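Local atomic coordinates of Pbp related beta-lactamase (Pyrococcus abyssi, PDB entry 2QMI), a protein that probably acts as a serine peptidase related to penicillin-binding proteins and beta-lactamases, assembling into a self-compartmentalizing octamer. Residues G4-F9 against L342-G347; I90-F95 against S109-L114; R144-W149 against F159-G164. All blocks are in the same frame, centred on the assembly; numbering follows the deposited sequence.

In the fold
Starting from the N terminus, helix 3-16 opens the chain, and contact 1 (4-9 with 342-347) sets it against helix 334-345, more than 300 residues later, so two helices far apart in sequence lie together. Contacts 2 and 3 are nested inside that long loop and follow one another. Contact 2 (90-95 with 109-114) closes a short loop around helix 101-105; contact 3 (144-149 with 159-164) closes another, ending at the start of helix 162-176. The centres of contacts 2 and 3 are about 5 Å apart and the two touch, whereas contact 1 lies across the chain's centre, about 43 Å and 40 Å from them between centres. Contacts 2 and 3 both also meet a third subunit.

Contact 1. Residues G4-F9 against L342-G347; sequences GKLESF and LALLLG
L344 reaches across from helix 334-345 and divides its two methyls between L6 and K5 of helix 3-16, in two touches of similar length. The buried half is at L6: CD1 of L344 lies 4.0 Å from CB of L6, so the leucine tip meets the root of the other side chain, near the backbone of the first helix.

The half toward solvent belongs to K5. Its hydrocarbon chain runs obliquely past the leucine, with CE 3.9 Å from CD2 of L344. The chain stays extended up to its last torsion, where a bend (chi4 67°) leaves NZ 5.3 Å from that same CD2. K5 and L344 are both partly exposed, and both also rest on P350 of helix 350-353, while Y340 touches K5 and L6 from within helix 334-345. On another side of the first helix, E7 and S8 meet A141 of a second subunit.

Beyond L344 the second helix stops in a Schellman motif: K348 N bonds to A343 O, and G347 N, at a residue of positive phi, bonds to L344 O at 2.9 Å. No hydrogen bond or salt bridge spans the two segments. Helices 3-16 and 334-345, far apart in sequence, therefore meet here by apolar contact alone, with the lysine contributing its methylenes and not its charge.

Contact 2. Residues I90-F95 against S109-L114; sequences IKLRPF and SGIPSL
L92 and I111 cross at about a right angle, touching through their end methyls, and methyl against methyl is all they share: CD2 of L92 lies 3.8 Å from CD1 of I111. Neither CB is aimed straight at the other segment; it is the ends of the side chains that close the distance. In I111 the CG1 branch sits beside the backbone N (chi1 -55°) and then runs extended, which carries CD1 to the leucine. L92 likewise holds CG beside its own N, and of its two methyls it is CD2 that makes the touch.

The other point of contact is looser and of a different kind. P94 points its CB toward the second segment, and its CG comes to 4.3 Å from the carbonyl O of S109, a van der Waals approach to the backbone.

The turn that presents I111 is held from inside. S109 OG accepts from the backbone N of I111 at 3.3 Å with an N-H...O angle of 160°, an ST turn, and G110 between them passes through a positive phi of 100°. Farther on, S113 OG donates to L114 O at 2.8 Å, from well above the carbonyl plane.

All four touching residues are buried. L92 also leans on L167 of helix 162-176, and L114 on T163 of the same helix. R93 N bonds to the carboxylate of E147, joining this site to the 144-149 segment, and G110 pairs through its backbone with V151. The two loops, which flank helix 101-105, thus pack beside helix 162-176, while P112, S113 and L114 touch a third subunit.

Contact 3. Residues R144-W149 against F159-G164; sequences RDMEKW and FYLNTG
M146 and T163 stand 9.4 Å apart at their CA atoms, the former in a turn of helical backbone angles, closed by K148 N to D145 O and W149 N to M146 O, the latter in the first turn of helix 162-176, where G164 N bonds to L161 O. Nothing polar joins the two segments; the contact is made by side chains, with M146 touching both partners.

M146 starts with CG wedged between its own backbone N and carbonyl carbon (chi1 67°), extends, and bends at its last torsion (chi3 -72°). That bend turns CE toward L161, whose CD2 lies 3.8 Å away, the two side chains crossing at a slant. The sulfur faces T163 instead: SD is 4.0 Å from CG2 of T163, and the two side chains approach tip to tip. CE is also 4.1 Å from T163 CG2, so the thioether end lies against both residues. T163 offers its methyl CG2. All three residues are buried.

On the 144-149 turn, K148 NZ forms a salt bridge with D145 OD1 at 3.3 Å, while the other carboxylate oxygen of D145 pairs with K374 of a third subunit. R443 of that subunit makes a cation-pi contact with W149.

L161 lies between two residues of a probable active site: Y160 OH bonds to S59 OG and K62 NZ, and N162 OD1 to K62 NZ, consistent with the SxxK and YxN motifs of this superfamily. M146 thus packs against L161 and T163, next in sequence to Y160 and N162, where the chain enters helix 162-176, with Y116 of helix 116-124 touching both N162 and T163.

Contact 1. Residues G4-F9 against L342-G347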
loop_
_atom_site.group_PDB
_atom_site.type_symbol
_atom_site.label_atom_id
_atom_site.label_comp_id
_atom_site.label_asym_id
_atom_site.label_seq_id
_atom_site.Cartn_x
_atom_site.Cartn_y
_atom_site.Cartn_z
ATOM N N GLY A 4 -22.204 -39.802 -22.775
ATOM C CA GLY A 4 -22.814 -38.795 -21.926
ATOM C C GLY A 4 -22.025 -38.639 -20.640
ATOM O O GLY A 4 -21.769 -37.525 -20.171
ATOM N N LYS A 5 -21.626 -39.771 -20.072
ATOM C CA LYS A 5 -20.852 -39.788 -18.842
ATOM C C LYS A 5 -19.468 -39.157 -19.095
ATOM O O LYS A 5 -18.971 -38.370 -18.286
ATOM C CB LYS A 5 -20.727 -41.242 -18.370
ATOM C CG LYS A 5 -20.037 -41.475 -17.033
ATOM C CD LYS A 5 -20.189 -42.953 -16.650
ATOM C CE LYS A 5 -19.328 -43.362 -15.460
ATOM N NZ LYS A 5 -19.741 -42.729 -14.191
ATOM N N LEU A 6 -18.857 -39.484 -20.230
ATOM C CA LEU A 6 -17.538 -38.939 -20.547
ATOM C C LEU A 6 -17.552 -37.432 -20.811
ATOM O O LEU A 6 -16.759 -36.688 -20.234
ATOM C CB LEU A 6 -16.939 -39.661 -21.754
ATOM C CG LEU A 6 -15.582 -39.115 -22.219
ATOM C CD1 LEU A 6 -14.574 -39.229 -21.097
ATOM C CD2 LEU A 6 -15.107 -39.880 -23.439
ATOM N N GLU A 7 -18.450 -36.982 -21.682
ATOM C CA GLU A 7 -18.535 -35.563 -22.006
ATOM C C GLU A 7 -18.894 -34.745 -20.763
ATOM O O GLU A 7 -18.332 -33.670 -20.521
ATOM C CB GLU A 7 -19.571 -35.340 -23.112
ATOM C CG GLU A 7 -19.402 -36.282 -24.292
ATOM C CD GLU A 7 -20.121 -35.813 -25.548
ATOM O OE1 GLU A 7 -21.266 -35.322 -25.450
ATOM O OE2 GLU A 7 -19.538 -35.947 -26.644
ATOM N N SER A 8 -19.833 -35.266 -19.977
ATOM C CA SER A 8 -20.261 -34.607 -18.749
ATOM C C SER A 8 -19.027 -34.380 -17.876
ATOM O O SER A 8 -18.768 -33.272 -17.402
ATOM C CB SER A 8 -21.268 -35.496 -18.008
ATOM O OG SER A 8 -21.984 -34.766 -17.030
ATOM N N PHE A 9 -18.262 -35.445 -17.681
ATOM C CA PHE A 9 -17.049 -35.393 -16.877
ATOM C C PHE A 9 -16.078 -34.330 -17.389
ATOM O O PHE A 9 -15.573 -33.504 -16.623
ATOM C CB PHE A 9 -16.363 -36.765 -16.901
ATOM C CG PHE A 9 -14.951 -36.754 -16.383
ATOM C CD1 PHE A 9 -14.693 -36.622 -15.024
ATOM C CD2 PHE A 9 -13.878 -36.890 -17.261
ATOM C CE1 PHE A 9 -13.387 -36.629 -14.548
ATOM C CE2 PHE A 9 -12.575 -36.898 -16.797
ATOM C CZ PHE A 9 -12.326 -36.770 -15.438
ATOM N N LEU A 342 -10.459 -44.804 -21.136
ATOM C CA LEU A 342 -9.991 -46.184 -21.205
ATOM C C LEU A 342 -10.787 -47.078 -20.260
ATOM O O LEU A 342 -11.188 -48.179 -20.634
ATOM C CB LEU A 342 -8.500 -46.262 -20.872
ATOM C CG LEU A 342 -7.566 -45.664 -21.928
ATOM C CD1 LEU A 342 -6.166 -45.530 -21.372
ATOM C CD2 LEU A 342 -7.578 -46.541 -23.164
ATOM N N ALA A 343 -11.023 -46.601 -19.041
ATOM C CA ALA A 343 -11.787 -47.360 -18.056
ATOM C C ALA A 343 -13.192 -47.673 -18.570
ATOM O O ALA A 343 -13.673 -48.805 -18.444
ATOM C CB ALA A 343 -11.879 -46.583 -16.758
ATOM N N LEU A 344 -13.852 -46.668 -19.140
ATOM C CA LEU A 344 -15.194 -46.852 -19.676
ATOM C C LEU A 344 -15.190 -47.934 -20.748
ATOM O O LEU A 344 -16.020 -48.847 -20.735
ATOM C CB LEU A 344 -15.706 -45.539 -20.263
ATOM C CG LEU A 344 -15.964 -44.433 -19.242
ATOM C CD1 LEU A 344 -16.358 -43.152 -19.970
ATOM C CD2 LEU A 344 -17.063 -44.871 -18.281
ATOM N N LEU A 345 -14.243 -47.825 -21.673
ATOM C CA LEU A 345 -14.095 -48.791 -22.760
ATOM C C LEU A 345 -13.818 -50.199 -22.234
ATOM O O LEU A 345 -14.188 -51.187 -22.875
ATOM C CB LEU A 345 -12.952 -48.363 -23.686
ATOM C CG LEU A 345 -13.199 -47.138 -24.569
ATOM C CD1 LEU A 345 -11.889 -46.632 -25.137
ATOM C CD2 LEU A 345 -14.158 -47.515 -25.686
ATOM N N LEU A 346 -13.154 -50.283 -21.085
ATOM C CA LEU A 346 -12.834 -51.562 -20.464
ATOM C C LEU A 346 -13.993 -52.040 -19.585
ATOM O O LEU A 346 -13.862 -53.021 -18.839
ATOM C CB LEU A 346 -11.570 -51.437 -19.606
ATOM C CG LEU A 346 -10.213 -51.351 -20.312
ATOM C CD1 LEU A 346 -9.136 -50.955 -19.304
ATOM C CD2 LEU A 346 -9.870 -52.688 -20.949
ATOM N N GLY A 347 -15.115 -51.329 -19.657
ATOM C CA GLY A 347 -16.280 -51.703 -18.876
ATOM C C GLY A 347 -16.159 -51.515 -17.374
ATOM O O GLY A 347 -16.897 -52.142 -16.611
#

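Contact 2. Residues I90-F95 against S109-L114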
loop_
_atom_site.group_PDB
_atom_site.type_symbol
_atom_site.label_atom_id
_atom_site.label_comp_id
_atom_site.label_asym_id
_atom_site.label_seq_id
_atom_site.Cartn_x
_atom_site.Cartn_y
_atom_site.Cartn_z
ATOM N N ILE A 90 31.190 -35.538 -26.796
ATOM C CA ILE A 90 30.910 -35.105 -25.438
ATOM C C ILE A 90 31.433 -36.221 -24.551
ATOM O O ILE A 90 31.565 -37.360 -25.000
ATOM C CB ILE A 90 29.399 -34.908 -25.196
ATOM C CG1 ILE A 90 29.171 -34.293 -23.809
ATOM C CG2 ILE A 90 28.666 -36.224 -25.331
ATOM C CD1 ILE A 90 27.727 -33.992 -23.499
ATOM N N LYS A 91 31.751 -35.891 -23.306
ATOM C CA LYS A 91 32.265 -36.878 -22.377
ATOM C C LYS A 91 31.109 -37.489 -21.571
ATOM O O LYS A 91 30.420 -36.782 -20.829
ATOM C CB LYS A 91 33.290 -36.212 -21.451
ATOM C CG LYS A 91 34.340 -37.162 -20.906
ATOM C CD LYS A 91 35.345 -36.441 -20.003
ATOM C CE LYS A 91 36.130 -35.372 -20.762
ATOM N NZ LYS A 91 37.188 -34.760 -19.894
ATOM N N LEU A 92 30.892 -38.794 -21.748
ATOM C CA LEU A 92 29.834 -39.534 -21.049
ATOM C C LEU A 92 30.311 -40.933 -20.639
ATOM O O LEU A 92 29.878 -41.939 -21.205
ATOM C CB LEU A 92 28.597 -39.678 -21.938
ATOM C CG LEU A 92 27.698 -38.464 -22.203
ATOM C CD1 LEU A 92 26.566 -38.873 -23.122
ATOM C CD2 LEU A 92 27.128 -37.933 -20.897
ATOM N N ARG A 93 31.203 -40.988 -19.659
ATOM C CA ARG A 93 31.749 -42.250 -19.172
ATOM C C ARG A 93 31.950 -42.089 -17.669
ATOM O O ARG A 93 33.045 -42.299 -17.149
ATOM C CB ARG A 93 33.092 -42.540 -19.867
ATOM C CG ARG A 93 33.605 -43.975 -19.710
ATOM C CD ARG A 93 35.021 -44.161 -20.280
ATOM N NE ARG A 93 35.102 -43.941 -21.725
ATOM C CZ ARG A 93 34.632 -44.780 -22.644
ATOM N NH1 ARG A 93 34.046 -45.912 -22.284
ATOM N NH2 ARG A 93 34.740 -44.482 -23.929
ATOM N N PRO A 94 30.883 -41.719 -16.944
ATOM C CA PRO A 94 30.987 -41.531 -15.492
ATOM C C PRO A 94 31.441 -42.785 -14.749
ATOM O O PRO A 94 31.015 -43.891 -15.066
ATOM C CB PRO A 94 29.575 -41.103 -15.107
ATOM C CG PRO A 94 28.732 -41.892 -16.075
ATOM C CD PRO A 94 29.476 -41.668 -17.377
ATOM N N PHE A 95 32.307 -42.605 -13.760
ATOM C CA PHE A 95 32.809 -43.733 -12.982
ATOM C C PHE A 95 33.434 -44.787 -13.891
ATOM O O PHE A 95 33.335 -45.985 -13.632
ATOM C CB PHE A 95 31.670 -44.351 -12.160
ATOM C CG PHE A 95 30.988 -43.371 -11.249
ATOM C CD1 PHE A 95 31.680 -42.792 -10.183
ATOM C CD2 PHE A 95 29.665 -42.993 -11.477
ATOM C CE1 PHE A 95 31.067 -41.844 -9.356
ATOM C CE2 PHE A 95 29.035 -42.044 -10.657
ATOM C CZ PHE A 95 29.739 -41.466 -9.593
ATOM N N SER A 109 21.225 -43.292 -17.575
ATOM C CA SER A 109 22.632 -42.920 -17.705
ATOM C C SER A 109 23.321 -42.761 -16.348
ATOM O O SER A 109 24.543 -42.902 -16.236
ATOM C CB SER A 109 22.776 -41.617 -18.496
ATOM O OG SER A 109 22.216 -40.522 -17.798
ATOM N N GLY A 110 22.528 -42.466 -15.320
ATOM C CA GLY A 110 23.075 -42.284 -13.987
ATOM C C GLY A 110 23.230 -40.810 -13.672
ATOM O O GLY A 110 23.605 -40.429 -12.566
ATOM N N ILE A 111 22.932 -39.980 -14.663
ATOM C CA ILE A 111 23.028 -38.537 -14.523
ATOM C C ILE A 111 21.657 -37.949 -14.216
ATOM O O ILE A 111 20.730 -38.048 -15.021
ATOM C CB ILE A 111 23.560 -37.902 -15.821
ATOM C CG1 ILE A 111 24.893 -38.544 -16.196
ATOM C CG2 ILE A 111 23.739 -36.401 -15.638
ATOM C CD1 ILE A 111 25.414 -38.137 -17.559
ATOM N N PRO A 112 21.503 -37.336 -13.036
ATOM C CA PRO A 112 20.195 -36.759 -12.721
ATOM C C PRO A 112 19.893 -35.586 -13.650
ATOM O O PRO A 112 20.789 -35.037 -14.300
ATOM C CB PRO A 112 20.336 -36.357 -11.259
ATOM C CG PRO A 112 21.792 -36.029 -11.143
ATOM C CD PRO A 112 22.466 -37.116 -11.944
ATOM N N SER A 113 18.622 -35.214 -13.707
ATOM C CA SER A 113 18.172 -34.148 -14.573
ATOM C C SER A 113 18.877 -32.816 -14.425
ATOM O O SER A 113 19.271 -32.406 -13.334
ATOM C CB SER A 113 16.672 -33.932 -14.385
ATOM O OG SER A 113 16.250 -32.719 -14.984
ATOM N N LEU A 114 19.048 -32.150 -15.555
ATOM C CA LEU A 114 19.620 -30.824 -15.562
ATOM C C LEU A 114 18.294 -30.059 -15.634
ATOM O O LEU A 114 17.347 -30.532 -16.252
ATOM C CB LEU A 114 20.457 -30.598 -16.835
ATOM C CG LEU A 114 21.414 -31.709 -17.311
ATOM C CD1 LEU A 114 22.142 -31.239 -18.576
ATOM C CD2 LEU A 114 22.417 -32.069 -16.219
#

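Contact 3. Residues R144-W149 against F159-G164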
loop_
_atom_site.group_PDB
_atom_site.type_symbol
_atom_site.label_atom_id
_atom_site.label_comp_id
_atom_site.label_asym_id
_atom_site.label_seq_id
_atom_site.Cartn_x
_atom_site.Cartn_y
_atom_site.Cartn_z
ATOM N N ARG A 144 27.870 -29.664 -21.613
ATOM C CA ARG A 144 29.222 -30.190 -21.758
ATOM C C ARG A 144 29.801 -30.943 -20.555
ATOM O O ARG A 144 30.560 -31.897 -20.732
ATOM C CB ARG A 144 30.189 -29.065 -22.156
ATOM C CG ARG A 144 31.579 -29.593 -22.493
ATOM C CD ARG A 144 32.451 -28.600 -23.244
ATOM N NE ARG A 144 33.095 -27.613 -22.375
ATOM C CZ ARG A 144 34.384 -27.287 -22.465
ATOM N NH1 ARG A 144 35.154 -27.876 -23.374
ATOM N NH2 ARG A 144 34.906 -26.370 -21.658
ATOM N N ASP A 145 29.451 -30.529 -19.340
ATOM C CA ASP A 145 29.985 -31.174 -18.144
ATOM C C ASP A 145 28.993 -32.100 -17.439
ATOM O O ASP A 145 29.180 -32.412 -16.258
ATOM C CB ASP A 145 30.449 -30.114 -17.135
ATOM C CG ASP A 145 31.353 -29.066 -17.755
ATOM O OD1 ASP A 145 32.380 -29.447 -18.342
ATOM O OD2 ASP A 145 31.032 -27.857 -17.648
ATOM N N MET A 146 27.954 -32.549 -18.143
ATOM C CA MET A 146 26.947 -33.406 -17.512
ATOM C C MET A 146 27.511 -34.692 -16.906
ATOM O O MET A 146 26.906 -35.284 -16.009
ATOM C CB MET A 146 25.814 -33.735 -18.501
ATOM C CG MET A 146 26.207 -34.596 -19.680
ATOM S SD MET A 146 24.834 -34.728 -20.869
ATOM C CE MET A 146 23.705 -35.812 -19.966
ATOM N N GLU A 147 28.668 -35.130 -17.381
ATOM C CA GLU A 147 29.254 -36.343 -16.830
ATOM C C GLU A 147 29.583 -36.140 -15.347
ATOM O O GLU A 147 29.398 -37.045 -14.539
ATOM C CB GLU A 147 30.519 -36.733 -17.597
ATOM C CG GLU A 147 31.246 -37.908 -16.978
ATOM C CD GLU A 147 32.590 -38.185 -17.626
ATOM O OE1 GLU A 147 32.618 -38.751 -18.747
ATOM O OE2 GLU A 147 33.615 -37.825 -17.007
ATOM N N LYS A 148 30.061 -34.947 -14.997
ATOM C CA LYS A 148 30.417 -34.624 -13.614
ATOM C C LYS A 148 29.193 -34.550 -12.706
ATOM O O LYS A 148 29.318 -34.439 -11.483
ATOM C CB LYS A 148 31.132 -33.272 -13.534
ATOM C CG LYS A 148 32.423 -33.158 -14.304
ATOM C CD LYS A 148 33.141 -31.864 -13.917
ATOM C CE LYS A 148 34.397 -31.636 -14.738
ATOM N NZ LYS A 148 34.078 -31.224 -16.136
ATOM N N TRP A 149 28.014 -34.601 -13.312
ATOM C CA TRP A 149 26.757 -34.509 -12.585
ATOM C C TRP A 149 26.236 -35.878 -12.127
ATOM O O TRP A 149 25.444 -35.963 -11.186
ATOM C CB TRP A 149 25.730 -33.824 -13.486
ATOM C CG TRP A 149 24.505 -33.317 -12.797
ATOM C CD1 TRP A 149 23.217 -33.688 -13.048
ATOM C CD2 TRP A 149 24.439 -32.278 -11.809
ATOM N NE1 TRP A 149 22.351 -32.941 -12.288
ATOM C CE2 TRP A 149 23.075 -32.068 -11.516
ATOM C CE3 TRP A 149 25.401 -31.500 -11.147
ATOM C CZ2 TRP A 149 22.645 -31.114 -10.585
ATOM C CZ3 TRP A 149 24.973 -30.550 -10.222
ATOM C CH2 TRP A 149 23.606 -30.367 -9.951
ATOM N N PHE A 159 16.399 -41.525 -13.764
ATOM C CA PHE A 159 16.295 -40.085 -13.566
ATOM C C PHE A 159 15.798 -39.557 -14.908
ATOM O O PHE A 159 16.491 -39.680 -15.911
ATOM C CB PHE A 159 17.663 -39.453 -13.245
ATOM C CG PHE A 159 18.199 -39.785 -11.875
ATOM C CD1 PHE A 159 17.583 -39.290 -10.727
ATOM C CD2 PHE A 159 19.332 -40.589 -11.729
ATOM C CE1 PHE A 159 18.083 -39.589 -9.461
ATOM C CE2 PHE A 159 19.842 -40.893 -10.456
ATOM C CZ PHE A 159 19.214 -40.392 -9.326
ATOM N N TYR A 160 14.594 -38.993 -14.934
ATOM C CA TYR A 160 14.044 -38.455 -16.170
ATOM C C TYR A 160 14.960 -37.333 -16.646
ATOM O O TYR A 160 15.089 -36.295 -15.993
ATOM C CB TYR A 160 12.634 -37.922 -15.935
ATOM C CG TYR A 160 11.843 -37.659 -17.199
ATOM C CD1 TYR A 160 11.343 -38.708 -17.963
ATOM C CD2 TYR A 160 11.577 -36.359 -17.615
ATOM C CE1 TYR A 160 10.592 -38.466 -19.106
ATOM C CE2 TYR A 160 10.835 -36.105 -18.754
ATOM C CZ TYR A 160 10.342 -37.160 -19.494
ATOM O OH TYR A 160 9.588 -36.903 -20.617
ATOM N N LEU A 161 15.605 -37.556 -17.786
ATOM C CA LEU A 161 16.544 -36.589 -18.339
ATOM C C LEU A 161 16.176 -36.154 -19.757
ATOM O O LEU A 161 16.351 -36.920 -20.706
ATOM C CB LEU A 161 17.941 -37.204 -18.347
ATOM C CG LEU A 161 19.114 -36.360 -18.845
ATOM C CD1 LEU A 161 19.337 -35.187 -17.902
ATOM C CD2 LEU A 161 20.359 -37.230 -18.929
ATOM N N ASN A 162 15.678 -34.926 -19.899
ATOM C CA ASN A 162 15.313 -34.415 -21.220
ATOM C C ASN A 162 16.538 -34.304 -22.126
ATOM O O ASN A 162 16.453 -34.532 -23.329
ATOM C CB ASN A 162 14.644 -33.046 -21.113
ATOM C CG ASN A 162 13.188 -33.136 -20.685
ATOM O OD1 ASN A 162 12.393 -33.873 -21.277
ATOM N ND2 ASN A 162 12.828 -32.371 -19.657
ATOM N N THR A 163 17.675 -33.942 -21.545
ATOM C CA THR A 163 18.913 -33.821 -22.308
ATOM C C THR A 163 19.258 -35.189 -22.910
ATOM O O THR A 163 19.986 -35.282 -23.897
ATOM C CB THR A 163 20.073 -33.334 -21.401
ATOM O OG1 THR A 163 19.773 -32.021 -20.904
ATOM C CG2 THR A 163 21.385 -33.295 -22.173
ATOM N N GLY A 164 18.726 -36.248 -22.306
ATOM C CA GLY A 164 18.967 -37.582 -22.816
ATOM C C GLY A 164 18.406 -37.751 -24.221
ATOM O O GLY A 164 19.052 -38.355 -25.076
#